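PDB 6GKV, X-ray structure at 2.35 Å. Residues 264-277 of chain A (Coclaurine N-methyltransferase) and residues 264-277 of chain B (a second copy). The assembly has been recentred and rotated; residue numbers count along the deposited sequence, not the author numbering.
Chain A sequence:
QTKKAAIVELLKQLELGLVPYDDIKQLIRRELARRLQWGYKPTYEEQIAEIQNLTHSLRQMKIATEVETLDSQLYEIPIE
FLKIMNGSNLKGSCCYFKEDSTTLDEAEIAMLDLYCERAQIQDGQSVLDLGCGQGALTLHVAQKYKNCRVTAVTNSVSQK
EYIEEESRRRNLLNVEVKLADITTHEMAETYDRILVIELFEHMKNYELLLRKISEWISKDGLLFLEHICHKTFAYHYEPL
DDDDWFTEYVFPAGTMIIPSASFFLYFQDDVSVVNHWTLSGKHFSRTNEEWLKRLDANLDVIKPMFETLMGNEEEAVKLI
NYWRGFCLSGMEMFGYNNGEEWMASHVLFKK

Chain A (264-277) FLYFQDDVSVVNHW
Chain B (264-277) FLYFQDDVSVVNHW

The two copies meet about a near-twofold axis beside A:Leu265 and B:Leu265, whose CA atoms lie 6.0 Å apart. The register is reciprocal, with the numbering running in opposite directions from residue 266 to 273: A:Tyr266 CA is 6.5 Å from B:Val273 CA, and A:Ser272 CA is 5.7 Å from B:Asp269 CA. In each chain residues 264-266 are 3-10 and 272-277 strand, with A:Leu265 at phi/psi -61/-18 and A:Ser272 at -140/122; 696 Å² is buried in total.

Apolar packing occupies the centre. A:Leu265 and B:Leu265 (chi1 m, chi2 t) point toward the partner, with A:Leu265 CB 4.2 Å from B:Leu265 CB. A:Leu265 CD1 reaches B:Tyr266 CZ at 3.4 Å, and A:Tyr266 CZ meets B:Leu265 CD1 at 3.5 Å. A:Val273 and B:Val273 (chi1 p) each add a methyl: A:Val273 CG1 sits 4.1 Å from B:Tyr266 CD1.

A:Tyr266 and B:Tyr266 suit their place by combining a broad ring with a polar tip. With chi1 near -72°, CA-to-CB runs sideways, yet the hydroxyl reaches the opposing histidine (chi1 t): A:Tyr266 OH to B:His276 ND1 is 2.8 Å, and B:Tyr266 OH to A:His276 ND1 is 2.7 Å. Both are hydrogen bonds lying at the ring edges.

A:Gln268 and B:Gln268 (chi1 m, chi2 t, chi3 68-78°) serve both chains. A:Gln268 NE2 donates to A:Leu265 O at 2.8 Å and B:Leu265 O at 3.0 Å, while A:Gln268 OE1 accepts from A:Val273 N at 2.6 Å, bracing the loop against the strand. The reciprocal bond from B:Gln268 NE2 to A:Leu265 O, 2.8 Å, is weak at 123°.

Beyond these amides, B:Ser272 OG donates to A:Asp269 OD1 at 2.6 Å; the carboxylate (A:Asp269 chi1 m) supplies the acceptor, and the small serine (chi1 -146°, between wells) fits close to the opposing loop. In the symmetry-related pair A:Ser272 OG lies 3.0 Å from B:Gln268 O and 3.3 Å from B:Asp269 OD1.

One water donates to A:Tyr266 O (2.6 Å) and B:Val273 O (2.7 Å), bridging the two backbones.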

# COMPACT_ATOMS: atom_id res chain seq x y z
N PHE A 264 2.26 -5.10 5.08
CA PHE A 264 3.39 -5.96 4.83
C PHE A 264 3.97 -5.72 3.46
O PHE A 264 5.01 -6.26 3.12
CB PHE A 264 2.97 -7.39 5.05
CG PHE A 264 2.50 -7.64 6.45
CD1 PHE A 264 3.39 -7.51 7.51
CD2 PHE A 264 1.18 -7.94 6.72
CE1 PHE A 264 2.97 -7.71 8.83
CE2 PHE A 264 0.75 -8.14 8.02
CZ PHE A 264 1.65 -8.02 9.08
N LEU A 265 3.32 -4.85 2.69
CA LEU A 265 3.91 -4.33 1.47
C LEU A 265 5.19 -3.58 1.83
O LEU A 265 6.04 -3.32 0.96
CB LEU A 265 2.93 -3.40 0.73
CG LEU A 265 1.59 -4.01 0.26
CD1 LEU A 265 0.77 -3.00 -0.51
CD2 LEU A 265 1.78 -5.28 -0.57
N TYR A 266 5.33 -3.22 3.11
CA TYR A 266 6.45 -2.39 3.54
C TYR A 266 7.53 -3.23 4.19
O TYR A 266 8.50 -2.70 4.73
CB TYR A 266 5.97 -1.32 4.52
CG TYR A 266 5.19 -0.19 3.88
CD1 TYR A 266 5.84 0.80 3.13
CD2 TYR A 266 3.81 -0.10 4.01
CE1 TYR A 266 5.16 1.84 2.54
CE2 TYR A 266 3.09 0.96 3.41
CZ TYR A 266 3.77 1.92 2.69
OH TYR A 266 3.09 2.96 2.10
N PHE A 267 7.34 -4.55 4.14
CA PHE A 267 8.28 -5.49 4.75
C PHE A 267 8.68 -6.54 3.70
O PHE A 267 8.29 -7.72 3.77
CB PHE A 267 7.65 -6.14 6.00
CG PHE A 267 7.57 -5.19 7.18
CD1 PHE A 267 8.70 -4.95 7.98
CD2 PHE A 267 6.39 -4.54 7.48
CE1 PHE A 267 8.64 -4.06 9.06
CE2 PHE A 267 6.32 -3.63 8.53
CZ PHE A 267 7.45 -3.40 9.33
N GLN A 268 9.43 -6.08 2.70
CA GLN A 268 9.75 -6.88 1.53
C GLN A 268 11.24 -6.92 1.28
O GLN A 268 11.67 -7.02 0.12
CB GLN A 268 9.02 -6.34 0.29
CG GLN A 268 7.52 -6.56 0.36
CD GLN A 268 6.82 -6.36 -0.97
OE1 GLN A 268 6.85 -7.23 -1.83
NE2 GLN A 268 6.17 -5.21 -1.12
N ASP A 269 12.02 -6.86 2.36
CA ASP A 269 13.46 -6.99 2.29
C ASP A 269 13.93 -8.40 1.90
O ASP A 269 15.01 -8.54 1.34
CB ASP A 269 14.09 -6.60 3.61
CG ASP A 269 13.99 -5.13 3.90
OD1 ASP A 269 13.55 -4.38 3.01
OD2 ASP A 269 14.37 -4.70 5.00
N ASP A 270 13.14 -9.43 2.19
CA ASP A 270 13.59 -10.81 1.98
C ASP A 270 12.50 -11.68 1.37
O ASP A 270 12.68 -12.88 1.17
CB ASP A 270 14.06 -11.45 3.29
CG ASP A 270 15.02 -10.57 4.06
OD1 ASP A 270 16.20 -10.46 3.67
OD2 ASP A 270 14.57 -9.98 5.06
N VAL A 271 11.34 -11.07 1.13
CA VAL A 271 10.25 -11.71 0.41
C VAL A 271 9.70 -10.71 -0.59
O VAL A 271 10.00 -9.51 -0.51
CB VAL A 271 9.14 -12.17 1.34
CG1 VAL A 271 9.65 -13.22 2.34
CG2 VAL A 271 8.58 -10.96 2.06
N SER A 272 8.88 -11.17 -1.53
CA SER A 272 8.39 -10.30 -2.58
C SER A 272 6.92 -10.56 -2.89
O SER A 272 6.55 -11.67 -3.25
CB SER A 272 9.24 -10.49 -3.84
OG SER A 272 9.35 -9.28 -4.55
N VAL A 273 6.09 -9.53 -2.75
CA VAL A 273 4.66 -9.73 -2.94
C VAL A 273 4.36 -10.13 -4.38
O VAL A 273 4.85 -9.53 -5.34
CB VAL A 273 3.81 -8.47 -2.52
CG1 VAL A 273 4.14 -7.25 -3.39
CG2 VAL A 273 2.33 -8.77 -2.61
N VAL A 274 3.56 -11.17 -4.50
CA VAL A 274 3.13 -11.69 -5.79
C VAL A 274 1.66 -11.36 -6.05
O VAL A 274 1.28 -10.99 -7.17
CB VAL A 274 3.36 -13.20 -5.86
CG1 VAL A 274 2.49 -13.84 -6.95
CG2 VAL A 274 4.86 -13.46 -6.09
N ASN A 275 0.85 -11.50 -5.01
CA ASN A 275 -0.55 -11.12 -5.10
C ASN A 275 -1.01 -10.55 -3.79
O ASN A 275 -0.34 -10.67 -2.78
CB ASN A 275 -1.42 -12.30 -5.48
CG ASN A 275 -2.55 -11.90 -6.40
OD1 ASN A 275 -3.02 -10.75 -6.37
ND2 ASN A 275 -2.99 -12.83 -7.24
N HIS A 276 -2.18 -9.93 -3.82
CA HIS A 276 -2.71 -9.26 -2.66
C HIS A 276 -4.21 -9.16 -2.83
O HIS A 276 -4.70 -8.64 -3.83
CB HIS A 276 -2.08 -7.89 -2.50
CG HIS A 276 -2.53 -7.17 -1.27
ND1 HIS A 276 -2.38 -5.80 -1.11
CD2 HIS A 276 -3.12 -7.62 -0.14
CE1 HIS A 276 -2.87 -5.45 0.06
NE2 HIS A 276 -3.33 -6.53 0.67
N TRP A 277 -4.95 -9.72 -1.88
CA TRP A 277 -6.39 -9.61 -1.88
C TRP A 277 -6.77 -9.01 -0.55
O TRP A 277 -6.01 -9.12 0.41
CB TRP A 277 -7.06 -10.97 -2.01
CG TRP A 277 -6.62 -11.85 -3.13
CD1 TRP A 277 -7.30 -12.09 -4.30
CD2 TRP A 277 -5.46 -12.68 -3.18
NE1 TRP A 277 -6.62 -12.98 -5.08
CE2 TRP A 277 -5.46 -13.37 -4.41
CE3 TRP A 277 -4.37 -12.90 -2.31
CZ2 TRP A 277 -4.46 -14.25 -4.81
CZ3 TRP A 277 -3.36 -13.78 -2.69
CH2 TRP A 277 -3.42 -14.45 -3.94
N PHE B 264 4.24 1.34 -6.60
CA PHE B 264 5.55 0.70 -6.74
C PHE B 264 5.93 -0.11 -5.50
O PHE B 264 6.95 -0.80 -5.49
CB PHE B 264 6.61 1.76 -7.09
CG PHE B 264 6.30 2.48 -8.37
CD1 PHE B 264 6.68 1.94 -9.59
CD2 PHE B 264 5.59 3.67 -8.36
CE1 PHE B 264 6.38 2.58 -10.77
CE2 PHE B 264 5.28 4.33 -9.56
CZ PHE B 264 5.67 3.78 -10.76
N LEU B 265 5.09 -0.07 -4.47
CA LEU B 265 5.17 -1.06 -3.40
C LEU B 265 4.95 -2.46 -3.94
O LEU B 265 5.41 -3.42 -3.35
CB LEU B 265 4.14 -0.78 -2.31
CG LEU B 265 4.26 0.58 -1.66
CD1 LEU B 265 3.21 0.71 -0.56
CD2 LEU B 265 5.68 0.79 -1.14
N TYR B 266 4.23 -2.56 -5.06
CA TYR B 266 3.95 -3.86 -5.66
C TYR B 266 5.04 -4.32 -6.64
O TYR B 266 4.91 -5.38 -7.27
CB TYR B 266 2.60 -3.83 -6.36
CG TYR B 266 1.44 -3.79 -5.37
CD1 TYR B 266 1.01 -4.95 -4.73
CD2 TYR B 266 0.79 -2.60 -5.06
CE1 TYR B 266 -0.03 -4.93 -3.83
CE2 TYR B 266 -0.25 -2.57 -4.15
CZ TYR B 266 -0.65 -3.74 -3.54
OH TYR B 266 -1.69 -3.73 -2.65
N PHE B 267 6.13 -3.56 -6.71
CA PHE B 267 7.26 -3.89 -7.57
C PHE B 267 8.59 -3.90 -6.84
O PHE B 267 9.50 -3.13 -7.16
CB PHE B 267 7.33 -2.90 -8.73
CG PHE B 267 6.20 -3.06 -9.69
CD1 PHE B 267 6.24 -4.04 -10.65
CD2 PHE B 267 5.06 -2.26 -9.59
CE1 PHE B 267 5.18 -4.21 -11.51
CE2 PHE B 267 4.01 -2.43 -10.44
CZ PHE B 267 4.07 -3.41 -11.41
N GLN B 268 8.68 -4.78 -5.85
CA GLN B 268 9.85 -4.85 -5.00
C GLN B 268 10.58 -6.17 -5.16
O GLN B 268 10.99 -6.78 -4.17
CB GLN B 268 9.46 -4.66 -3.53
CG GLN B 268 9.02 -3.26 -3.20
CD GLN B 268 8.98 -3.01 -1.74
OE1 GLN B 268 10.02 -2.98 -1.08
NE2 GLN B 268 7.79 -2.82 -1.21
N ASP B 269 10.72 -6.62 -6.39
CA ASP B 269 11.47 -7.83 -6.68
C ASP B 269 12.97 -7.66 -6.48
O ASP B 269 13.65 -8.58 -6.03
CB ASP B 269 11.20 -8.28 -8.11
CG ASP B 269 9.77 -8.73 -8.32
OD1 ASP B 269 9.43 -9.80 -7.79
OD2 ASP B 269 9.00 -8.03 -9.02
N ASP B 270 13.49 -6.49 -6.83
CA ASP B 270 14.94 -6.29 -6.92
C ASP B 270 15.35 -5.06 -6.16
O ASP B 270 16.54 -4.79 -5.98
CB ASP B 270 15.38 -6.18 -8.40
CG ASP B 270 14.65 -7.15 -9.30
OD1 ASP B 270 15.02 -8.35 -9.33
OD2 ASP B 270 13.69 -6.72 -9.98
N VAL B 271 14.36 -4.28 -5.73
CA VAL B 271 14.61 -3.21 -4.78
C VAL B 271 13.61 -3.27 -3.63
O VAL B 271 12.50 -3.79 -3.77
CB VAL B 271 14.53 -1.84 -5.44
CG1 VAL B 271 15.72 -1.66 -6.34
CG2 VAL B 271 13.25 -1.71 -6.23
N SER B 272 14.01 -2.73 -2.49
CA SER B 272 13.21 -2.84 -1.29
C SER B 272 12.93 -1.45 -0.73
O SER B 272 13.84 -0.64 -0.62
CB SER B 272 13.94 -3.72 -0.28
OG SER B 272 13.01 -4.46 0.45
N VAL B 273 11.67 -1.16 -0.38
CA VAL B 273 11.30 0.18 0.09
C VAL B 273 11.76 0.46 1.51
O VAL B 273 11.66 -0.38 2.41
CB VAL B 273 9.75 0.44 0.00
CG1 VAL B 273 8.98 -0.64 0.67
CG2 VAL B 273 9.39 1.80 0.64
N VAL B 274 12.27 1.67 1.69
CA VAL B 274 12.89 2.11 2.92
C VAL B 274 12.04 3.18 3.56
O VAL B 274 11.83 3.21 4.78
CB VAL B 274 14.27 2.68 2.63
CG1 VAL B 274 14.85 3.34 3.88
CG2 VAL B 274 15.14 1.59 2.09
N ASN B 275 11.53 4.04 2.68
CA ASN B 275 10.69 5.14 3.09
C ASN B 275 9.68 5.46 2.00
O ASN B 275 9.91 5.17 0.83
CB ASN B 275 11.55 6.34 3.41
CG ASN B 275 11.13 7.01 4.66
OD1 ASN B 275 9.93 7.03 5.01
ND2 ASN B 275 12.09 7.59 5.38
N HIS B 276 8.56 6.07 2.39
CA HIS B 276 7.50 6.43 1.45
C HIS B 276 6.82 7.70 1.93
O HIS B 276 6.34 7.75 3.07
CB HIS B 276 6.48 5.28 1.32
CG HIS B 276 5.38 5.53 0.34
ND1 HIS B 276 4.21 4.80 0.33
CD2 HIS B 276 5.27 6.42 -0.67
CE1 HIS B 276 3.42 5.23 -0.64
NE2 HIS B 276 4.04 6.22 -1.26
N TRP B 277 6.80 8.73 1.09
CA TRP B 277 6.01 9.92 1.39
C TRP B 277 5.04 10.26 0.27
O TRP B 277 5.26 9.90 -0.88
CB TRP B 277 6.87 11.15 1.61
CG TRP B 277 8.07 10.98 2.47
CD1 TRP B 277 8.24 11.43 3.74
CD2 TRP B 277 9.31 10.39 2.08
NE1 TRP B 277 9.51 11.14 4.18
CE2 TRP B 277 10.18 10.52 3.18
CE3 TRP B 277 9.77 9.79 0.90
CZ2 TRP B 277 11.49 10.03 3.13
CZ3 TRP B 277 11.07 9.31 0.87
CH2 TRP B 277 11.92 9.43 1.98
O HOH W 1 9.49 -0.38 4.07